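Local structure of DNA polymerase (Bacillus phage phi29, 2PYL) at residues T17-C22 against V566-T571; C11-T16 against L58-L63; L126-K131 against I378-K383. The protein copies viral DNA from a protein primer, displacing the non-template strand with high processivity and fidelity, and proofreads its product with a 3'-5' exonuclease. The protein carries 2 engineered substitutions. All coordinates share one frame; numbering follows the deposited sequence.

Interaction 1. Residues T17-C22 against V566-T571; sequences TKVEDC and VLVDDT. With nucleotides of chain B.
The flat groups that meet Val-566 are two peptide units of the 17-22 loop, not rings, and the valine methyls stand above their planes. CG1 leans over the Thr-17 carbonyl, with Thr-17 O 3.2 Å from Val-566 CG1. CG2 sits over the next peptide, where Lys-18 O is 3.5 Å from Val-566 CG2. With CG1 anti to the backbone N (chi1 174°) and CG2 beside it, the forked side chain reaches both peptides at once, which suits a beta-branched residue. Cys-22 closes on the same branch, its SG 3.7 Å from Val-566 CG2; its small, weakly polar thiol fits this buried spot. Further along, Val-19 CG2 meets Val-568 CG2 at 4.2 Å, the two side chains crossing at about a right angle. No hydrogen bond links the segments. This strand, in the DNA- and terminal-protein-binding region, meets DNA at its far end: Thr-571 O is 3.2 Å from C5' of DC10 of chain B, and Asp-570 approaches the same sugar. Strand 564-573 belongs to the long thumb hairpin and pairs antiparallel with strand 551-561, whose Val-561 also touches Val-566 and Cys-22. The loop joins exonuclease strands 8-15 and 24-31, so the contact docks the hairpin on that domain.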
loop_
_atom_site.group_PDB
_atom_site.type_symbol
_atom_site.label_atom_id
_atom_site.label_comp_id
_atom_site.label_asym_id
_atom_site.label_seq_id
_atom_site.Cartn_x
_atom_site.Cartn_y
_atom_site.Cartn_z
ATOM N N THR C 17 2.092 8.718 -27.407
ATOM C CA THR C 17 2.418 7.380 -26.933
ATOM C C THR C 17 3.516 6.735 -27.774
ATOM O O THR C 17 3.763 5.527 -27.684
ATOM C CB THR C 17 1.157 6.486 -26.966
ATOM O OG1 THR C 17 0.675 6.388 -28.317
ATOM C CG2 THR C 17 0.061 7.068 -26.069
ATOM N N LYS C 18 4.173 7.545 -28.597
ATOM C CA LYS C 18 5.233 7.055 -29.453
ATOM C C LYS C 18 6.553 7.095 -28.691
ATOM O O LYS C 18 6.907 8.110 -28.100
ATOM C CB LYS C 18 5.332 7.893 -30.719
ATOM C CG LYS C 18 4.153 7.758 -31.665
ATOM C CD LYS C 18 4.562 8.157 -33.084
ATOM C CE LYS C 18 3.361 8.530 -33.944
ATOM N NZ LYS C 18 3.759 8.844 -35.360
ATOM N N VAL C 19 7.274 5.981 -28.718
ATOM C CA VAL C 19 8.584 5.853 -28.061
ATOM C C VAL C 19 9.603 6.918 -28.497
ATOM O O VAL C 19 10.458 7.333 -27.712
ATOM C CB VAL C 19 9.164 4.435 -28.299
ATOM C CG1 VAL C 19 10.684 4.422 -28.225
ATOM C CG2 VAL C 19 8.559 3.467 -27.295
ATOM N N GLU C 20 9.476 7.373 -29.739
ATOM C CA GLU C 20 10.443 8.289 -30.347
ATOM C C GLU C 20 9.792 9.402 -31.178
ATOM O O GLU C 20 10.450 10.062 -31.986
ATOM C CB GLU C 20 11.437 7.497 -31.204
ATOM C CG GLU C 20 10.881 6.200 -31.841
ATOM C CD GLU C 20 9.425 6.310 -32.321
ATOM O OE1 GLU C 20 8.549 5.658 -31.709
ATOM O OE2 GLU C 20 9.150 7.060 -33.282
ATOM N N ASP C 21 8.500 9.612 -30.955
ATOM C CA ASP C 21 7.997 10.944 -30.621
ATOM C C ASP C 21 7.201 11.036 -29.313
ATOM O O ASP C 21 5.972 10.929 -29.316
ATOM C CB ASP C 21 7.111 11.403 -31.768
ATOM C CG ASP C 21 7.091 12.887 -31.928
ATOM O OD1 ASP C 21 7.715 13.617 -31.119
ATOM O OD2 ASP C 21 6.451 13.323 -32.898
ATOM N N CYS C 22 7.885 11.294 -28.203
ATOM C CA CYS C 22 7.218 11.392 -26.898
ATOM C C CYS C 22 7.069 12.831 -26.335
ATOM O O CYS C 22 8.038 13.440 -25.874
ATOM C CB CYS C 22 7.946 10.505 -25.894
ATOM S SG CYS C 22 7.169 10.483 -24.303
ATOM N N VAL C 566 6.486 6.626 -21.849
ATOM C CA VAL C 566 5.533 5.869 -22.661
ATOM C C VAL C 566 5.215 4.517 -21.985
ATOM O O VAL C 566 6.087 3.888 -21.369
ATOM C CB VAL C 566 6.076 5.630 -24.083
ATOM C CG1 VAL C 566 5.147 4.706 -24.868
ATOM C CG2 VAL C 566 6.236 6.951 -24.824
ATOM N N LEU C 567 3.956 4.091 -22.081
ATOM C CA LEU C 567 3.540 2.784 -21.568
ATOM C C LEU C 567 3.644 1.802 -22.713
ATOM O O LEU C 567 2.995 1.973 -23.736
ATOM C CB LEU C 567 2.101 2.804 -21.028
ATOM C CG LEU C 567 1.751 3.749 -19.871
ATOM C CD1 LEU C 567 0.225 3.744 -19.633
ATOM C CD2 LEU C 567 2.509 3.394 -18.615
ATOM N N VAL C 568 4.476 0.785 -22.544
ATOM C CA VAL C 568 4.665 -0.242 -23.571
ATOM C C VAL C 568 4.269 -1.606 -22.986
ATOM O O VAL C 568 4.588 -1.919 -21.818
ATOM C CB VAL C 568 6.118 -0.258 -24.087
ATOM C CG1 VAL C 568 6.257 -1.202 -25.257
ATOM C CG2 VAL C 568 6.552 1.149 -24.497
ATOM N N ASP C 569 3.555 -2.401 -23.782
ATOM C CA ASP C 569 3.087 -3.715 -23.334
ATOM C C ASP C 569 4.245 -4.709 -23.221
ATOM O O ASP C 569 4.962 -4.971 -24.192
ATOM C CB ASP C 569 1.991 -4.271 -24.252
ATOM C CG ASP C 569 0.608 -3.673 -23.968
ATOM O OD1 ASP C 569 0.294 -3.344 -22.806
ATOM O OD2 ASP C 569 -0.189 -3.553 -24.921
ATOM N N ASP C 570 4.398 -5.244 -22.007
ATOM C CA ASP C 570 5.412 -6.230 -21.647
ATOM C C ASP C 570 4.715 -7.567 -21.312
ATOM O O ASP C 570 3.521 -7.600 -20.990
ATOM C CB ASP C 570 6.206 -5.695 -20.436
ATOM C CG ASP C 570 7.347 -6.629 -19.986
ATOM O OD1 ASP C 570 8.153 -7.087 -20.844
ATOM O OD2 ASP C 570 7.439 -6.885 -18.755
ATOM N N THR C 571 5.474 -8.657 -21.404
ATOM C CA THR C 571 4.966 -9.996 -21.118
ATOM C C THR C 571 4.830 -10.249 -19.611
ATOM O O THR C 571 5.626 -9.749 -18.815
ATOM C CB THR C 571 5.887 -11.074 -21.739
ATOM O OG1 THR C 571 6.173 -10.738 -23.104
ATOM C CG2 THR C 571 5.229 -12.444 -21.694
ATOM P P DC B 10 7.928 -12.980 -17.303
ATOM O OP1 DC B 10 7.108 -13.087 -18.527
ATOM O OP2 DC B 10 8.738 -14.138 -16.886
ATOM O "O5'" DC B 10 8.929 -11.737 -17.401
ATOM C "C5'" DC B 10 8.511 -10.408 -17.703
ATOM C "C4'" DC B 10 9.700 -9.466 -17.858
ATOM O "O4'" DC B 10 10.145 -9.025 -16.549
ATOM C "C3'" DC B 10 10.941 -10.050 -18.527
ATOM O "O3'" DC B 10 11.595 -9.057 -19.277
ATOM C "C2'" DC B 10 11.801 -10.467 -17.351
ATOM C "C1'" DC B 10 11.525 -9.293 -16.417
ATOM N N1 DC B 10 11.833 -9.519 -14.979
ATOM C C2 DC B 10 12.131 -8.408 -14.176
ATOM O O2 DC B 10 12.147 -7.270 -14.669
ATOM N N3 DC B 10 12.410 -8.616 -12.871
ATOM C C4 DC B 10 12.401 -9.841 -12.353
ATOM N N4 DC B 10 12.686 -9.984 -11.054
ATOM C C5 DC B 10 12.095 -10.984 -13.148
ATOM C C6 DC B 10 11.824 -10.776 -14.440
#

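Interaction 2. Residues C11-T16 against L58-L63; sequences CAFETT and LYFHNL. Engineered in segment 11-16: Ala-12 (natural residue Asp). With EDO (1,2-ethanediol), chain K.
Phe-60 lies at the apolar centre, with Cys-11 over one face of its ring and Phe-13 at its rim. Cys-11 CB makes a CH-pi contact, 3.6 Å from the Phe-60 ring centroid and almost straight above the ring. The sulfur takes an oblique line to the same ring, because SG is turned anti to the carbonyl carbon (chi1 -57°), and reaches Leu-58, with Cys-11 SG 3.9 Å from Leu-58 CG. A slim cysteine allows the backbone to come this close to a phenyl face. Phe-60 in turn presents its own edge to the face of Phe-13: CE2 stands over the middle of that ring in an edge-to-face pair with centroids 4.8 Å apart and planes at 58°. Strands 8-15 and 57-60 are parallel neighbours in the central sheet of the 3'-5' exonuclease domain, which has the RNase H-like fold common to the exonucleases of type-B polymerases, but within these segments they splay by 45°. One direct backbone bond joins them, from Cys-11 N to Tyr-59 O at 2.8 Å. Where they part, a water fills in, donating to Cys-11 O and accepting from His-61 N, each at 2.9 Å. Ala-12, engineered in place of the natural Asp at a position essential for exonucleolysis, points away from strand 57-60, and Glu-14, likewise essential, lies farther along strand 8-15. At the outer margin Tyr-59, a residue that interacts with the terminal protein, shares a 2.7 Å hydrogen bond between Tyr-59 OH and O2 of an ethanediol, probably from the crystallisation liquor, at the ring edge.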
loop_
_atom_site.group_PDB
_atom_site.type_symbol
_atom_site.label_atom_id
_atom_site.label_comp_id
_atom_site.label_asym_id
_atom_site.label_seq_id
_atom_site.Cartn_x
_atom_site.Cartn_y
_atom_site.Cartn_z
ATOM N N CYS C 11 -4.185 20.129 -12.358
ATOM C CA CYS C 11 -3.521 20.086 -13.650
ATOM C C CYS C 11 -3.535 18.694 -14.238
ATOM O O CYS C 11 -3.696 17.720 -13.527
ATOM C CB CYS C 11 -2.058 20.509 -13.506
ATOM S SG CYS C 11 -1.774 22.127 -12.781
ATOM N N ALA C 12 -3.342 18.634 -15.552
ATOM C CA ALA C 12 -3.275 17.396 -16.296
ATOM C C ALA C 12 -2.546 17.620 -17.628
ATOM O O ALA C 12 -2.529 18.730 -18.146
ATOM C CB ALA C 12 -4.689 16.846 -16.545
ATOM N N PHE C 13 -1.936 16.553 -18.154
ATOM C CA PHE C 13 -1.365 16.523 -19.507
ATOM C C PHE C 13 -2.046 15.421 -20.322
ATOM O O PHE C 13 -2.453 14.406 -19.776
ATOM C CB PHE C 13 0.149 16.181 -19.503
ATOM C CG PHE C 13 1.055 17.232 -18.888
ATOM C CD1 PHE C 13 2.224 16.850 -18.263
ATOM C CD2 PHE C 13 0.771 18.595 -18.967
ATOM C CE1 PHE C 13 3.093 17.810 -17.695
ATOM C CE2 PHE C 13 1.626 19.536 -18.424
ATOM C CZ PHE C 13 2.787 19.142 -17.780
ATOM N N GLU C 14 -2.150 15.632 -21.635
ATOM C CA GLU C 14 -2.353 14.555 -22.593
ATOM C C GLU C 14 -1.057 14.459 -23.377
ATOM O O GLU C 14 -0.488 15.462 -23.780
ATOM C CB GLU C 14 -3.531 14.807 -23.533
ATOM C CG GLU C 14 -4.895 14.912 -22.856
ATOM C CD GLU C 14 -5.351 13.636 -22.136
ATOM O OE1 GLU C 14 -5.009 12.512 -22.549
ATOM O OE2 GLU C 14 -6.077 13.768 -21.136
ATOM N N THR C 15 -0.574 13.242 -23.572
ATOM C CA THR C 15 0.753 13.024 -24.133
ATOM C C THR C 15 0.658 12.025 -25.276
ATOM O O THR C 15 -0.279 11.244 -25.347
ATOM C CB THR C 15 1.719 12.490 -23.056
ATOM O OG1 THR C 15 1.211 11.253 -22.541
ATOM C CG2 THR C 15 1.858 13.472 -21.909
ATOM N N THR C 16 1.625 12.081 -26.183
ATOM C CA THR C 16 1.742 11.106 -27.243
ATOM C C THR C 16 2.332 9.811 -26.690
ATOM O O THR C 16 2.992 9.806 -25.641
ATOM C CB THR C 16 2.625 11.611 -28.381
ATOM O OG1 THR C 16 3.968 11.780 -27.908
ATOM C CG2 THR C 16 2.082 12.923 -28.932
ATOM N N LEU C 58 0.562 23.076 -7.213
ATOM C CA LEU C 58 -0.015 22.355 -8.332
ATOM C C LEU C 58 -0.221 20.875 -7.977
ATOM O O LEU C 58 0.575 20.284 -7.234
ATOM C CB LEU C 58 0.926 22.451 -9.527
ATOM C CG LEU C 58 0.852 23.704 -10.405
ATOM C CD1 LEU C 58 0.660 24.985 -9.617
ATOM C CD2 LEU C 58 2.069 23.779 -11.294
ATOM N N TYR C 59 -1.282 20.288 -8.534
ATOM C CA TYR C 59 -1.594 18.863 -8.372
ATOM C C TYR C 59 -1.837 18.207 -9.727
ATOM O O TYR C 59 -2.638 18.698 -10.536
ATOM C CB TYR C 59 -2.838 18.662 -7.501
ATOM C CG TYR C 59 -2.693 19.117 -6.062
ATOM C CD1 TYR C 59 -2.871 20.451 -5.715
ATOM C CD2 TYR C 59 -2.382 18.211 -5.050
ATOM C CE1 TYR C 59 -2.732 20.887 -4.384
ATOM C CE2 TYR C 59 -2.255 18.624 -3.718
ATOM C CZ TYR C 59 -2.430 19.961 -3.397
ATOM O OH TYR C 59 -2.297 20.378 -2.091
ATOM N N PHE C 60 -1.125 17.112 -9.975
ATOM C CA PHE C 60 -1.412 16.219 -11.091
ATOM C C PHE C 60 -1.866 14.896 -10.534
ATOM O O PHE C 60 -1.341 14.425 -9.513
ATOM C CB PHE C 60 -0.169 15.957 -11.951
ATOM C CG PHE C 60 0.229 17.103 -12.838
ATOM C CD1 PHE C 60 0.876 18.210 -12.316
ATOM C CD2 PHE C 60 0.003 17.047 -14.208
ATOM C CE1 PHE C 60 1.278 19.255 -13.147
ATOM C CE2 PHE C 60 0.383 18.085 -15.034
ATOM C CZ PHE C 60 1.017 19.189 -14.510
ATOM N N HIS C 61 -2.804 14.270 -11.228
ATOM C CA HIS C 61 -3.260 12.956 -10.829
ATOM C C HIS C 61 -2.344 11.899 -11.431
ATOM O O HIS C 61 -2.398 11.619 -12.634
ATOM C CB HIS C 61 -4.704 12.721 -11.227
ATOM C CG HIS C 61 -5.389 11.707 -10.378
ATOM N ND1 HIS C 61 -5.536 11.868 -9.018
ATOM C CD2 HIS C 61 -5.967 10.522 -10.690
ATOM C CE1 HIS C 61 -6.184 10.826 -8.530
ATOM N NE2 HIS C 61 -6.443 9.989 -9.521
ATOM N N ASN C 62 -1.508 11.332 -10.556
ATOM C CA ASN C 62 -0.387 10.452 -10.910
ATOM C C ASN C 62 0.850 11.273 -11.380
ATOM O O ASN C 62 1.227 11.257 -12.549
ATOM C CB ASN C 62 -0.798 9.371 -11.922
ATOM C CG ASN C 62 0.218 8.247 -12.022
ATOM O OD1 ASN C 62 0.231 7.487 -12.997
ATOM N ND2 ASN C 62 1.091 8.150 -11.027
ATOM N N LEU C 63 1.453 11.982 -10.427
ATOM C CA LEU C 63 2.632 12.825 -10.652
ATOM C C LEU C 63 3.799 12.078 -11.298
ATOM O O LEU C 63 4.574 12.682 -12.030
ATOM C CB LEU C 63 3.109 13.438 -9.326
ATOM C CG LEU C 63 4.179 14.553 -9.323
ATOM C CD1 LEU C 63 3.761 15.789 -10.118
ATOM C CD2 LEU C 63 4.517 14.929 -7.883
HETATM C C1 EDO K . 0.560 20.028 0.951
HETATM O O1 EDO K . 0.748 19.319 2.183
HETATM C C2 EDO K . -0.057 19.089 -0.076
HETATM O O2 EDO K . -1.483 18.990 0.088
HETATM O O HOH W 1 -3.412 14.847 -13.953
#

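Interaction 3. Residues L126-K131 against I378-K383; sequences LPFPVK and IKQLAK. With TTP (thymidine-5'-triphosphate), chain F.
Phe-128 meets the helix with the edge of its ring, not a face, its rim pressed against Gln-380 and Leu-381. CE1 of Phe-128 lies 3.8 Å from Leu-381 CG, which is in the plane of the ring, and on the other side of CZ, along the same edge, CE2 of Phe-128 is 3.8 Å from Gln-380 CB. A flat, rigid aromatic suits this place because it can reach across to two successive helix residues with its narrow side. Just before it the chain makes an inverse gamma turn centred on Pro-127, closed by a 2.7 Å bond from Phe-128 N to Leu-126 O; the restricted phi of proline favours such a tight turn. The turn brings Leu-126 and Pro-127 onto the same leucine: Leu-126 CD2 is 4.2 Å from Leu-381 CD1, and Pro-127 CD is 4.2 Å from Leu-381 CD2. The branched tip of Leu-381 thus serves three partners, one methyl toward Leu-126 and the other meeting both Pro-127 and the phenyl edge. From another side of the helix Lys-383 reaches the incoming nucleotide. CG lies anti to the backbone N (chi1 174°) and the chain stays extended beyond it, carrying Lys-383 NZ to within 2.9 Å of TTP O2G in a hydrogen bond to the gamma phosphate; Lys-371 and the backbone N of Tyr-254 are hydrogen-bonded to the same nucleotide. The contact therefore joins an exonuclease-domain turn to a nucleotide-binding helix of the polymerisation domain. Around it, Leu-126 and Phe-128 also pack on Ile-133 of helix 130-137, Leu-381 touches Gln-180 of helix 160-181, and Ala-382 faces Trp-367 and Ile-370 of helix 361-372.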
loop_
_atom_site.group_PDB
_atom_site.type_symbol
_atom_site.label_atom_id
_atom_site.label_comp_id
_atom_site.label_asym_id
_atom_site.label_seq_id
_atom_site.Cartn_x
_atom_site.Cartn_y
_atom_site.Cartn_z
ATOM N N LEU C 126 -6.042 10.664 -3.191
ATOM C CA LEU C 126 -7.195 9.983 -3.790
ATOM C C LEU C 126 -6.723 8.877 -4.740
ATOM O O LEU C 126 -6.731 9.065 -5.949
ATOM C CB LEU C 126 -8.042 10.993 -4.567
ATOM C CG LEU C 126 -8.703 12.137 -3.780
ATOM C CD1 LEU C 126 -9.000 13.308 -4.703
ATOM C CD2 LEU C 126 -9.963 11.632 -3.068
ATOM N N PRO C 127 -6.280 7.732 -4.196
ATOM C CA PRO C 127 -5.662 6.676 -5.002
ATOM C C PRO C 127 -6.662 5.862 -5.831
ATOM O O PRO C 127 -6.762 4.652 -5.669
ATOM C CB PRO C 127 -4.976 5.788 -3.946
ATOM C CG PRO C 127 -5.770 5.985 -2.720
ATOM C CD PRO C 127 -6.298 7.388 -2.761
ATOM N N PHE C 128 -7.368 6.551 -6.727
ATOM C CA PHE C 128 -8.380 5.940 -7.595
ATOM C C PHE C 128 -8.299 6.558 -8.999
ATOM O O PHE C 128 -7.830 7.701 -9.154
ATOM C CB PHE C 128 -9.806 6.161 -7.035
ATOM C CG PHE C 128 -9.920 5.986 -5.541
ATOM C CD1 PHE C 128 -9.977 7.092 -4.699
ATOM C CD2 PHE C 128 -9.970 4.717 -4.980
ATOM C CE1 PHE C 128 -10.066 6.936 -3.324
ATOM C CE2 PHE C 128 -10.058 4.550 -3.600
ATOM C CZ PHE C 128 -10.105 5.660 -2.774
ATOM N N PRO C 129 -8.785 5.824 -10.021
ATOM C CA PRO C 129 -9.023 6.430 -11.331
ATOM C C PRO C 129 -9.960 7.643 -11.241
ATOM O O PRO C 129 -10.868 7.666 -10.391
ATOM C CB PRO C 129 -9.707 5.302 -12.117
ATOM C CG PRO C 129 -9.294 4.082 -11.472
ATOM C CD PRO C 129 -9.160 4.402 -10.018
ATOM N N VAL C 130 -9.749 8.619 -12.124
ATOM C CA VAL C 130 -10.563 9.846 -12.180
ATOM C C VAL C 130 -12.090 9.578 -12.259
ATOM O O VAL C 130 -12.895 10.279 -11.631
ATOM C CB VAL C 130 -10.140 10.736 -13.401
ATOM C CG1 VAL C 130 -11.145 11.849 -13.651
ATOM C CG2 VAL C 130 -8.761 11.322 -13.190
ATOM N N LYS C 131 -12.480 8.577 -13.042
ATOM C CA LYS C 131 -13.894 8.265 -13.218
ATOM C C LYS C 131 -14.520 7.670 -11.959
ATOM O O LYS C 131 -15.694 7.910 -11.675
ATOM C CB LYS C 131 -14.093 7.338 -14.413
ATOM C CG LYS C 131 -13.757 8.018 -15.728
ATOM C CD LYS C 131 -14.732 7.656 -16.842
ATOM C CE LYS C 131 -14.624 8.659 -17.986
ATOM N NZ LYS C 131 -15.893 8.810 -18.693
ATOM N N ILE C 378 -15.051 6.355 -1.096
ATOM C CA ILE C 378 -15.206 6.966 0.231
ATOM C C ILE C 378 -15.021 5.923 1.358
ATOM O O ILE C 378 -14.423 6.200 2.397
ATOM C CB ILE C 378 -16.591 7.633 0.394
ATOM C CG1 ILE C 378 -16.895 8.609 -0.758
ATOM C CG2 ILE C 378 -16.699 8.317 1.752
ATOM C CD1 ILE C 378 -15.867 9.697 -0.965
ATOM N N LYS C 379 -15.548 4.728 1.134
ATOM C CA LYS C 379 -15.323 3.589 2.017
ATOM C C LYS C 379 -13.846 3.162 2.023
ATOM O O LYS C 379 -13.277 2.893 3.084
ATOM C CB LYS C 379 -16.196 2.416 1.570
ATOM C CG LYS C 379 -16.149 1.194 2.456
ATOM C CD LYS C 379 -16.778 0.010 1.743
ATOM C CE LYS C 379 -17.538 -0.895 2.698
ATOM N NZ LYS C 379 -18.817 -0.281 3.195
ATOM N N GLN C 380 -13.242 3.082 0.842
ATOM C CA GLN C 380 -11.837 2.687 0.735
ATOM C C GLN C 380 -10.898 3.700 1.415
ATOM O O GLN C 380 -9.835 3.329 1.933
ATOM C CB GLN C 380 -11.437 2.487 -0.722
ATOM C CG GLN C 380 -12.240 1.417 -1.463
ATOM C CD GLN C 380 -12.224 0.078 -0.755
ATOM O OE1 GLN C 380 -13.269 -0.432 -0.358
ATOM N NE2 GLN C 380 -11.028 -0.491 -0.565
ATOM N N LEU C 381 -11.308 4.963 1.439
ATOM C CA LEU C 381 -10.546 6.017 2.101
ATOM C C LEU C 381 -10.591 5.877 3.617
ATOM O O LEU C 381 -9.593 6.129 4.277
ATOM C CB LEU C 381 -11.070 7.403 1.698
ATOM C CG LEU C 381 -10.678 7.941 0.320
ATOM C CD1 LEU C 381 -11.469 9.214 0.007
ATOM C CD2 LEU C 381 -9.166 8.208 0.244
ATOM N N ALA C 382 -11.749 5.510 4.162
ATOM C CA ALA C 382 -11.894 5.249 5.600
ATOM C C ALA C 382 -11.085 4.004 5.997
ATOM O O ALA C 382 -10.387 3.984 7.003
ATOM C CB ALA C 382 -13.361 5.074 5.970
ATOM N N LYS C 383 -11.172 2.982 5.170
ATOM C CA LYS C 383 -10.337 1.809 5.296
ATOM C C LYS C 383 -8.831 2.215 5.341
ATOM O O LYS C 383 -8.069 1.710 6.172
ATOM C CB LYS C 383 -10.685 0.864 4.130
ATOM C CG LYS C 383 -9.850 -0.376 3.978
ATOM C CD LYS C 383 -10.258 -1.159 2.723
ATOM C CE LYS C 383 -9.144 -2.125 2.272
ATOM N NZ LYS C 383 -9.462 -2.935 1.031
HETATM P PA TTP F . -7.811 -6.213 3.721
HETATM O O1A TTP F . -8.582 -7.496 3.931
HETATM O O2A TTP F . -7.240 -6.151 2.331
HETATM O O3A TTP F . -8.714 -4.920 3.941
HETATM P PB TTP F . -9.654 -4.658 5.213
HETATM O O1B TTP F . -9.071 -3.583 6.081
HETATM O O2B TTP F . -10.075 -5.930 5.942
HETATM O O3B TTP F . -10.934 -4.035 4.458
HETATM P PG TTP F . -11.886 -4.894 3.470
HETATM O O1G TTP F . -11.859 -6.348 3.845
HETATM O O2G TTP F . -11.437 -4.759 2.043
HETATM O O3G TTP F . -13.252 -4.291 3.661
HETATM O "O5'" TTP F . -6.667 -6.041 4.814
HETATM C "C5'" TTP F . -6.160 -7.064 5.639
HETATM C "C4'" TTP F . -5.037 -6.449 6.471
HETATM O "O4'" TTP F . -3.886 -6.154 5.661
HETATM C "C3'" TTP F . -5.425 -5.138 7.117
HETATM O "O3'" TTP F . -6.078 -5.318 8.366
HETATM C "C2'" TTP F . -4.102 -4.436 7.251
HETATM C "C1'" TTP F . -3.286 -4.929 6.069
HETATM N N1 TTP F . -3.376 -3.913 5.021
HETATM C C2 TTP F . -2.588 -2.756 5.118
HETATM O O2 TTP F . -1.800 -2.635 6.071
HETATM N N3 TTP F . -2.666 -1.804 4.174
HETATM C C4 TTP F . -3.501 -1.909 3.135
HETATM O O4 TTP F . -3.573 -1.006 2.285
HETATM C C5 TTP F . -4.359 -3.106 3.020
HETATM C C5M TTP F . -5.322 -3.289 1.873
HETATM C C6 TTP F . -4.250 -4.063 4.001
#

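Overall arrangement
The three contacts run from the thumb hairpin through the exonuclease domain to the polymerisation site. Interactions 1 and 2 have centres about 17 Å apart and adjoin in sequence, 17-22 following 11-16; Thr-16 OG1, at the end of strand 8-15, lies 2.6 Å from Asp-21 O, a hydrogen bond that ties the loop back to the strand. Interactions 2 and 3, centres about 18 Å apart, are linked by His-61, whose NE2 is 2.7 Å from Phe-128 O in another hydrogen bond. Interactions 1 and 3 do not touch, with nearest atoms about 13 Å apart. Positions essential for exonucleolysis (Ala-12, Glu-14) lie in interaction 2, the bound TTP in interaction 3, and interaction 1 reaches DNA through its strand.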